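Local coordinates for protein probable uracil-DNA glycosylase (Acanthamoeba polyphaga mimivirus, PDB 5X55) that is a probable uracil-DNA glycosylase of viral origin, built around a central parallel beta-sheet with helices packed on its two faces, at residues Asp289-Ala294 with Asn355-Ser360; His298-Cys303 with Ile313-His318; Pro132-Phe137 with Asn173-Leu178. One frame throughout, in Å; residues are numbered along the deposited sequence.

Contact 1: Asp289-Ala294 with Asn355-Ser360; sequences DLIFVA and NEHLKS
I291 and H357 mark the closest approach of the two backbones, their CA atoms 8.1 Å apart where the start of strand 291-295 meets the last turns of helix 350-360. The imidazole of H357 reaches the strand because CG stands anti to the backbone N (chi1 -173°), which carries the ring out from the helix and alongside the I291 side chain. The two side chains run side by side with opposite headings, and CG1 of I291 comes to 3.6 Å from CD2 of H357. Beyond this, NE2 of H357 donates a hydrogen bond of 2.7 Å to OD2 of D289, bent to 148°. The oxygen lies close to the ring plane and is met on its syn side but from well out of the carboxylate plane, the carboxylate itself being turned 44° against the imidazole. The sheet is the core of an alpha/beta fold with helices on both faces: successive strand residues face opposite ways, I291 toward helix 350-360 and F292 toward helix 273-286. L358 completes the apolar part, its CD2 3.8 Å from CD1 of I291. The same OD2 of D289 also forms a salt bridge with R361, just past the helix, so one carboxylate oxygen is gripped by two donors and would probably stay ionised. Y312, on the neighbouring strand, stacks on the H357 ring, which should further limit its rotation.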
loop_
_atom_site.group_PDB
_atom_site.type_symbol
_atom_site.label_atom_id
_atom_site.label_comp_id
_atom_site.label_asym_id
_atom_site.label_seq_id
_atom_site.Cartn_x
_atom_site.Cartn_y
_atom_site.Cartn_z
ATOM N N ASP A 289 9.651 15.792 5.012
ATOM C CA ASP A 289 10.089 15.727 3.630
ATOM C C ASP A 289 9.911 14.315 3.060
ATOM O O ASP A 289 10.806 13.763 2.407
ATOM C CB ASP A 289 11.549 16.176 3.537
ATOM C CG ASP A 289 11.987 16.433 2.130
ATOM O OD1 ASP A 289 13.079 15.944 1.778
ATOM O OD2 ASP A 289 11.242 17.115 1.393
ATOM N N LEU A 290 8.776 13.694 3.372
ATOM C CA LEU A 290 8.416 12.456 2.703
ATOM C C LEU A 290 7.882 12.791 1.323
ATOM O O LEU A 290 7.484 13.926 1.047
ATOM C CB LEU A 290 7.361 11.684 3.494
ATOM C CG LEU A 290 7.705 11.363 4.948
ATOM C CD1 LEU A 290 6.596 10.533 5.592
ATOM C CD2 LEU A 290 9.041 10.660 5.066
ATOM N N ILE A 291 7.861 11.793 0.451
ATOM C CA ILE A 291 7.238 11.941 -0.856
ATOM C C ILE A 291 5.955 11.117 -0.880
ATOM O O ILE A 291 5.987 9.905 -0.637
ATOM C CB ILE A 291 8.189 11.524 -1.983
ATOM C CG1 ILE A 291 9.467 12.361 -1.888
ATOM C CG2 ILE A 291 7.483 11.697 -3.327
ATOM C CD1 ILE A 291 10.645 11.789 -2.639
ATOM N N PHE A 292 4.833 11.777 -1.170
ATOM C CA PHE A 292 3.533 11.137 -1.316
ATOM C C PHE A 292 3.156 11.108 -2.791
ATOM O O PHE A 292 3.141 12.153 -3.459
ATOM C CB PHE A 292 2.451 11.866 -0.504
ATOM C CG PHE A 292 2.531 11.613 0.973
ATOM C CD1 PHE A 292 3.414 12.329 1.764
ATOM C CD2 PHE A 292 1.734 10.633 1.570
ATOM C CE1 PHE A 292 3.512 12.090 3.132
ATOM C CE2 PHE A 292 1.818 10.373 2.946
ATOM C CZ PHE A 292 2.717 11.104 3.730
ATOM N N VAL A 293 2.861 9.913 -3.292
ATOM C CA VAL A 293 2.459 9.693 -4.676
ATOM C C VAL A 293 0.975 9.360 -4.678
ATOM O O VAL A 293 0.561 8.354 -4.086
ATOM C CB VAL A 293 3.279 8.567 -5.317
ATOM C CG1 VAL A 293 2.812 8.321 -6.714
ATOM C CG2 VAL A 293 4.735 8.913 -5.295
ATOM N N ALA A 294 0.174 10.207 -5.333
ATOM C CA ALA A 294 -1.281 10.072 -5.348
ATOM C C ALA A 294 -1.733 9.663 -6.751
ATOM O O ALA A 294 -1.819 10.496 -7.658
ATOM C CB ALA A 294 -1.952 11.373 -4.903
ATOM N N ASN A 355 13.014 10.708 -7.892
ATOM C CA ASN A 355 14.467 10.754 -7.942
ATOM C C ASN A 355 14.975 12.166 -7.722
ATOM O O ASN A 355 15.899 12.394 -6.930
ATOM C CB ASN A 355 14.957 10.245 -9.295
ATOM C CG ASN A 355 14.853 8.751 -9.428
ATOM O OD1 ASN A 355 14.653 8.031 -8.442
ATOM N ND2 ASN A 355 15.025 8.262 -10.656
ATOM N N GLU A 356 14.401 13.121 -8.450
ATOM C CA GLU A 356 14.890 14.486 -8.362
ATOM C C GLU A 356 14.655 15.057 -6.975
ATOM O O GLU A 356 15.525 15.751 -6.445
ATOM C CB GLU A 356 14.244 15.356 -9.437
ATOM C CG GLU A 356 14.623 14.947 -10.861
ATOM C CD GLU A 356 16.119 14.620 -11.020
ATOM O OE1 GLU A 356 16.971 15.500 -10.755
ATOM O OE2 GLU A 356 16.443 13.467 -11.397
ATOM N N HIS A 357 13.507 14.751 -6.353
ATOM C CA HIS A 357 13.266 15.286 -5.014
ATOM C C HIS A 357 14.229 14.688 -3.990
ATOM O O HIS A 357 14.814 15.417 -3.172
ATOM C CB HIS A 357 11.821 15.051 -4.593
ATOM C CG HIS A 357 11.458 15.728 -3.306
ATOM N ND1 HIS A 357 11.040 17.043 -3.249
ATOM C CD2 HIS A 357 11.485 15.284 -2.027
ATOM C CE1 HIS A 357 10.805 17.370 -1.990
ATOM N NE2 HIS A 357 11.064 16.321 -1.231
ATOM N N LEU A 358 14.433 13.369 -4.033
ATOM C CA LEU A 358 15.393 12.755 -3.119
ATOM C C LEU A 358 16.783 13.344 -3.317
ATOM O O LEU A 358 17.495 13.631 -2.346
ATOM C CB LEU A 358 15.433 11.236 -3.318
ATOM C CG LEU A 358 14.211 10.461 -2.822
ATOM C CD1 LEU A 358 14.313 8.955 -3.148
ATOM C CD2 LEU A 358 14.037 10.675 -1.328
ATOM N N LYS A 359 17.184 13.530 -4.573
ATOM C CA LYS A 359 18.512 14.047 -4.852
ATOM C C LYS A 359 18.627 15.492 -4.402
ATOM O O LYS A 359 19.679 15.904 -3.900
ATOM C CB LYS A 359 18.818 13.884 -6.341
ATOM C CG LYS A 359 19.953 14.722 -6.890
ATOM C CD LYS A 359 20.234 14.332 -8.342
ATOM C CE LYS A 359 20.515 15.553 -9.216
ATOM N NZ LYS A 359 21.763 16.282 -8.836
ATOM N N SER A 360 17.544 16.259 -4.516
ATOM C CA SER A 360 17.585 17.645 -4.077
ATOM C C SER A 360 17.623 17.754 -2.561
ATOM O O SER A 360 17.971 18.818 -2.045
ATOM C CB SER A 360 16.400 18.437 -4.642
ATOM O OG SER A 360 15.210 18.250 -3.893
#

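Contact 2: His298-Cys303 with Ile313-His318; sequences HAHKLC and IITSSH
T315 sets its methyl over a face of the H300 imidazole in a CH-pi contact, CG2 lying 4.1 Å from the ring centroid and 29° off the normal. The threonine stands roughly perpendicular to the histidine side chain, and both torsions contribute to the fit. On the helix, a fully extended chi1 of -179° sends the H300 ring out toward the strand. On the strand, a T315 chi1 of -52° puts the methyl over the ring face, with OG1 and CG2 of T315 each 3.7 Å from CD2 of H300. The polar end of the ring is held elsewhere, by a hydrogen bond between ND1 of H300 and OG of S330, and Y342 meets the ring edge-to-face; together these partners should fix how the imidazole is turned. The elements belong to a beta-alpha-beta crossover, in which helix 297-303 links strand 291-295 to its parallel neighbour 312-316, the outermost strand of the sheet at this end. The strand ends at S316, and two residues on H318 opens a sequence matching the HPSP motif known from family 1 uracil-DNA glycosylases. One helical turn beyond H300, the contact is purely apolar between side chains: CB of C303 packs 4.0 Å from CG2 of I313. The other branch of I313 reaches the helix end, and its CD1 sits 3.4 Å from the main-chain O of C303. The C303 side chain also touches F292 and A294 of the preceding strand.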
loop_
_atom_site.group_PDB
_atom_site.type_symbol
_atom_site.label_atom_id
_atom_site.label_comp_id
_atom_site.label_asym_id
_atom_site.label_seq_id
_atom_site.Cartn_x
_atom_site.Cartn_y
_atom_site.Cartn_z
ATOM N N HIS A 298 -9.075 8.903 -5.015
ATOM C CA HIS A 298 -9.096 8.430 -3.635
ATOM C C HIS A 298 -7.750 8.655 -2.930
ATOM O O HIS A 298 -7.693 9.197 -1.815
ATOM C CB HIS A 298 -9.473 6.946 -3.623
ATOM C CG HIS A 298 -9.367 6.332 -2.271
ATOM N ND1 HIS A 298 -10.299 6.560 -1.283
ATOM C CD2 HIS A 298 -8.395 5.574 -1.710
ATOM C CE1 HIS A 298 -9.925 5.936 -0.179
ATOM N NE2 HIS A 298 -8.777 5.326 -0.413
ATOM N N ALA A 299 -6.652 8.236 -3.562
ATOM C CA ALA A 299 -5.335 8.473 -2.973
ATOM C C ALA A 299 -5.079 9.968 -2.800
ATOM O O ALA A 299 -4.462 10.395 -1.816
ATOM C CB ALA A 299 -4.253 7.819 -3.838
ATOM N N HIS A 300 -5.586 10.781 -3.733
ATOM C CA HIS A 300 -5.392 12.226 -3.677
ATOM C C HIS A 300 -6.133 12.846 -2.496
ATOM O O HIS A 300 -5.591 13.724 -1.792
ATOM C CB HIS A 300 -5.861 12.844 -4.988
ATOM C CG HIS A 300 -5.679 14.327 -5.041
ATOM N ND1 HIS A 300 -6.676 15.188 -5.445
ATOM C CD2 HIS A 300 -4.616 15.101 -4.721
ATOM C CE1 HIS A 300 -6.226 16.427 -5.393
ATOM N NE2 HIS A 300 -4.979 16.402 -4.960
ATOM N N LYS A 301 -7.376 12.413 -2.274
ATOM C CA LYS A 301 -8.074 12.821 -1.065
ATOM C C LYS A 301 -7.234 12.492 0.152
ATOM O O LYS A 301 -6.994 13.355 1.005
ATOM C CB LYS A 301 -9.441 12.149 -0.968
ATOM C CG LYS A 301 -10.065 12.312 0.422
ATOM C CD LYS A 301 -11.569 12.055 0.416
ATOM C CE LYS A 301 -11.890 10.562 0.334
ATOM N NZ LYS A 301 -11.362 9.828 1.516
ATOM N N LEU A 302 -6.727 11.259 0.229
ATOM C CA LEU A 302 -5.931 10.917 1.408
ATOM C C LEU A 302 -4.699 11.806 1.528
ATOM O O LEU A 302 -4.326 12.200 2.635
ATOM C CB LEU A 302 -5.518 9.452 1.370
ATOM C CG LEU A 302 -6.641 8.456 1.550
ATOM C CD1 LEU A 302 -6.010 7.097 1.656
ATOM C CD2 LEU A 302 -7.456 8.783 2.786
ATOM N N CYS A 303 -4.037 12.118 0.410
ATOM C CA CYS A 303 -2.823 12.931 0.477
ATOM C C CYS A 303 -3.101 14.388 0.817
ATOM O O CYS A 303 -2.160 15.131 1.128
ATOM C CB CYS A 303 -2.059 12.845 -0.839
ATOM S SG CYS A 303 -1.260 11.215 -1.077
ATOM N N ILE A 313 4.062 16.147 -2.709
ATOM C CA ILE A 313 2.918 15.362 -3.179
ATOM C C ILE A 313 2.864 15.398 -4.702
ATOM O O ILE A 313 2.786 16.477 -5.303
ATOM C CB ILE A 313 1.590 15.864 -2.594
ATOM C CG1 ILE A 313 1.654 15.900 -1.060
ATOM C CG2 ILE A 313 0.459 14.964 -3.062
ATOM C CD1 ILE A 313 0.489 16.613 -0.405
ATOM N N ILE A 314 2.858 14.218 -5.315
ATOM C CA ILE A 314 2.860 14.031 -6.769
ATOM C C ILE A 314 1.545 13.368 -7.127
ATOM O O ILE A 314 1.231 12.294 -6.593
ATOM C CB ILE A 314 4.029 13.142 -7.226
ATOM C CG1 ILE A 314 5.382 13.755 -6.883
ATOM C CG2 ILE A 314 3.952 12.859 -8.711
ATOM C CD1 ILE A 314 6.534 12.752 -7.106
ATOM N N THR A 315 0.784 13.984 -8.036
ATOM C CA THR A 315 -0.583 13.563 -8.308
ATOM C C THR A 315 -0.809 13.337 -9.796
ATOM O O THR A 315 -0.414 14.157 -10.626
ATOM C CB THR A 315 -1.595 14.603 -7.794
ATOM O OG1 THR A 315 -1.324 14.896 -6.421
ATOM C CG2 THR A 315 -2.980 14.051 -7.883
ATOM N N SER A 316 -1.490 12.248 -10.121
ATOM C CA SER A 316 -1.922 11.984 -11.487
ATOM C C SER A 316 -3.128 11.057 -11.428
ATOM O O SER A 316 -3.610 10.708 -10.348
ATOM C CB SER A 316 -0.799 11.349 -12.297
ATOM O OG SER A 316 -0.661 9.993 -11.897
ATOM N N SER A 317 -3.599 10.631 -12.598
ATOM C CA SER A 317 -4.631 9.608 -12.617
ATOM C C SER A 317 -4.033 8.240 -12.275
ATOM O O SER A 317 -2.812 8.036 -12.247
ATOM C CB SER A 317 -5.322 9.546 -13.982
ATOM O OG SER A 317 -4.565 8.767 -14.907
ATOM N N HIS A 318 -4.934 7.291 -12.047
ATOM C CA HIS A 318 -4.566 5.946 -11.643
ATOM C C HIS A 318 -4.034 5.145 -12.834
ATOM O O HIS A 318 -4.491 5.326 -13.970
ATOM C CB HIS A 318 -5.788 5.249 -11.050
ATOM C CG HIS A 318 -5.488 3.975 -10.316
ATOM N ND1 HIS A 318 -5.363 2.760 -10.954
ATOM C CD2 HIS A 318 -5.335 3.721 -8.994
ATOM C CE1 HIS A 318 -5.138 1.813 -10.061
ATOM N NE2 HIS A 318 -5.105 2.369 -8.865
#

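Contact 3: Pro132-Phe137 with Asn173-Leu178; sequences PEWFDF and NTMNVL
W134 and M175 form the centre of this buried contact, with their CA atoms 7.6 Å apart and their side chains nearly perpendicular. Along the first segment, the O of P132 accepts a bond from the backbone N of F135, and the turn so formed presents W134 to the helix 173-177. With a chi1 of -75°, the W134 side chain points away from its own carbonyl and lays a broad indole face against M175. CB of M175 sits over the five-membered ring, 3.8 Å from its centroid, in a CH-pi contact. The methionine then runs out across the indole and bends at chi3 (69°), bringing SD to 4.9 Å from the centroid of the six-membered ring, a Met-aromatic contact, and curling CE back over the benzo rim, 3.8 Å from CE3 of W134. At its edge the indole is polar: NE1 of W134 donates to the main-chain O of L178, at 2.8 Å and with a bond angle of 151°. The acceptor lies near the indole plane, although the donor is tilted somewhat from the plane of the carbonyl. One turn later F137, already in helix 135-142, extends CE2 to 4.2 Å from CE of M175, so the terminal methyl is shared between two aromatic side chains. L279 and L283 of helix 273-286 also touch W134, and L279 touches F137 as well, so the aromatic groups also contact a third helix. The chemistry is that of a buried tryptophan with its one polar atom provided for: L178 is the first residue to leave the helix, its carbonyl takes up the indole N-H, and that directional bond probably restrains the rotation of the ring, while the M175 chain lies across its face.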
loop_
_atom_site.group_PDB
_atom_site.type_symbol
_atom_site.label_atom_id
_atom_site.label_comp_id
_atom_site.label_asym_id
_atom_site.label_seq_id
_atom_site.Cartn_x
_atom_site.Cartn_y
_atom_site.Cartn_z
ATOM N N PRO A 132 9.462 -3.629 15.805
ATOM C CA PRO A 132 9.282 -2.865 17.058
ATOM C C PRO A 132 9.194 -1.357 16.884
ATOM O O PRO A 132 8.535 -0.690 17.701
ATOM C CB PRO A 132 10.523 -3.246 17.879
ATOM C CG PRO A 132 11.018 -4.508 17.296
ATOM C CD PRO A 132 10.664 -4.481 15.837
ATOM N N GLU A 133 9.842 -0.793 15.862
ATOM C CA GLU A 133 9.766 0.652 15.632
ATOM C C GLU A 133 8.343 1.164 15.390
ATOM O O GLU A 133 8.144 2.381 15.386
ATOM C CB GLU A 133 10.645 1.054 14.441
ATOM C CG GLU A 133 12.146 0.743 14.598
ATOM C CD GLU A 133 12.521 -0.694 14.233
ATOM O OE1 GLU A 133 11.679 -1.599 14.394
ATOM O OE2 GLU A 133 13.669 -0.919 13.777
ATOM N N TRP A 134 7.355 0.285 15.181
ATOM C CA TRP A 134 5.976 0.717 15.005
ATOM C C TRP A 134 5.153 0.614 16.282
ATOM O O TRP A 134 4.010 1.094 16.300
ATOM C CB TRP A 134 5.291 -0.100 13.897
ATOM C CG TRP A 134 5.709 0.274 12.487
ATOM C CD1 TRP A 134 6.602 -0.387 11.688
ATOM C CD2 TRP A 134 5.230 1.393 11.711
ATOM N NE1 TRP A 134 6.710 0.251 10.467
ATOM C CE2 TRP A 134 5.880 1.346 10.459
ATOM C CE3 TRP A 134 4.324 2.430 11.959
ATOM C CZ2 TRP A 134 5.657 2.300 9.464
ATOM C CZ3 TRP A 134 4.088 3.379 10.952
ATOM C CH2 TRP A 134 4.752 3.305 9.725
ATOM N N PHE A 135 5.704 0.016 17.349
ATOM C CA PHE A 135 4.899 -0.230 18.545
ATOM C C PHE A 135 4.367 1.076 19.126
ATOM O O PHE A 135 3.213 1.142 19.566
ATOM C CB PHE A 135 5.711 -1.017 19.586
ATOM C CG PHE A 135 5.981 -2.473 19.199
ATOM C CD1 PHE A 135 5.379 -3.044 18.076
ATOM C CD2 PHE A 135 6.835 -3.272 19.969
ATOM C CE1 PHE A 135 5.632 -4.376 17.716
ATOM C CE2 PHE A 135 7.095 -4.607 19.621
ATOM C CZ PHE A 135 6.495 -5.163 18.494
ATOM N N ASP A 136 5.170 2.142 19.081
ATOM C CA ASP A 136 4.702 3.436 19.565
ATOM C C ASP A 136 3.474 3.885 18.790
ATOM O O ASP A 136 2.440 4.220 19.387
ATOM C CB ASP A 136 5.822 4.478 19.487
ATOM C CG ASP A 136 6.825 4.337 20.641
ATOM O OD1 ASP A 136 6.910 3.229 21.223
ATOM O OD2 ASP A 136 7.526 5.321 20.974
ATOM N N PHE A 137 3.542 3.842 17.455
ATOM C CA PHE A 137 2.351 4.174 16.687
ATOM C C PHE A 137 1.203 3.268 17.093
ATOM O O PHE A 137 0.086 3.740 17.345
ATOM C CB PHE A 137 2.616 4.068 15.185
ATOM C CG PHE A 137 1.366 3.969 14.366
ATOM C CD1 PHE A 137 0.562 5.086 14.159
ATOM C CD2 PHE A 137 0.981 2.766 13.817
ATOM C CE1 PHE A 137 -0.588 5.006 13.413
ATOM C CE2 PHE A 137 -0.173 2.673 13.077
ATOM C CZ PHE A 137 -0.968 3.805 12.871
ATOM N N ASN A 173 2.547 -6.180 6.068
ATOM C CA ASN A 173 3.800 -6.546 5.406
ATOM C C ASN A 173 4.726 -5.351 5.197
ATOM O O ASN A 173 5.920 -5.404 5.530
ATOM C CB ASN A 173 3.475 -7.199 4.062
ATOM C CG ASN A 173 4.437 -8.295 3.699
ATOM O OD1 ASN A 173 5.295 -8.689 4.493
ATOM N ND2 ASN A 173 4.286 -8.821 2.495
ATOM N N THR A 174 4.203 -4.273 4.609
ATOM C CA THR A 174 5.055 -3.123 4.317
ATOM C C THR A 174 5.619 -2.510 5.591
ATOM O O THR A 174 6.778 -2.081 5.615
ATOM C CB THR A 174 4.287 -2.081 3.514
ATOM O OG1 THR A 174 3.716 -2.715 2.364
ATOM C CG2 THR A 174 5.241 -1.000 3.031
ATOM N N MET A 175 4.827 -2.476 6.664
ATOM C CA MET A 175 5.320 -1.960 7.944
ATOM C C MET A 175 6.332 -2.902 8.573
ATOM O O MET A 175 7.257 -2.453 9.255
ATOM C CB MET A 175 4.154 -1.723 8.916
ATOM C CG MET A 175 3.195 -0.613 8.432
ATOM S SD MET A 175 1.526 -0.653 9.113
ATOM C CE MET A 175 1.859 -0.208 10.820
ATOM N N ASN A 176 6.173 -4.207 8.367
ATOM C CA ASN A 176 7.145 -5.140 8.914
ATOM C C ASN A 176 8.466 -5.063 8.164
ATOM O O ASN A 176 9.521 -5.319 8.755
ATOM C CB ASN A 176 6.566 -6.555 8.910
ATOM C CG ASN A 176 5.489 -6.729 9.981
ATOM O OD1 ASN A 176 5.623 -6.185 11.077
ATOM N ND2 ASN A 176 4.414 -7.455 9.662
ATOM N N VAL A 177 8.440 -4.689 6.883
ATOM C CA VAL A 177 9.703 -4.440 6.194
ATOM C C VAL A 177 10.293 -3.096 6.608
ATOM O O VAL A 177 11.491 -2.995 6.854
ATOM C CB VAL A 177 9.534 -4.516 4.666
ATOM C CG1 VAL A 177 10.843 -4.122 3.997
ATOM C CG2 VAL A 177 9.121 -5.896 4.226
ATOM N N LEU A 178 9.479 -2.045 6.698
ATOM C CA LEU A 178 9.994 -0.673 6.807
ATOM C C LEU A 178 9.633 -0.010 8.117
ATOM O O LEU A 178 8.458 0.359 8.311
ATOM C CB LEU A 178 9.456 0.192 5.677
ATOM C CG LEU A 178 10.206 0.236 4.363
ATOM C CD1 LEU A 178 9.503 1.250 3.451
ATOM C CD2 LEU A 178 11.646 0.611 4.655
#

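Followed from the N terminus, contact 3 comes first, closing a loop of 35 residues, just over half of them helical, between 132-137 and 173-178 before the first strand of the parallel sheet begins. Contact 1 opens much later, at 289-294, and closes only near the C terminus at 355-360; contact 2 opens and closes within that interval, spanning the short crossover from 298-303 to 313-318. Contacts 1 and 2 meet directly through the neighbouring strands 291-295 and 312-316, where A294 N lies 2.7 Å from I314 O, and they pack helices on opposite faces of the sheet. Contact 3 touches neither, but helix 273-286 reaches both W134 and F292, joining the helical layer to the sheet.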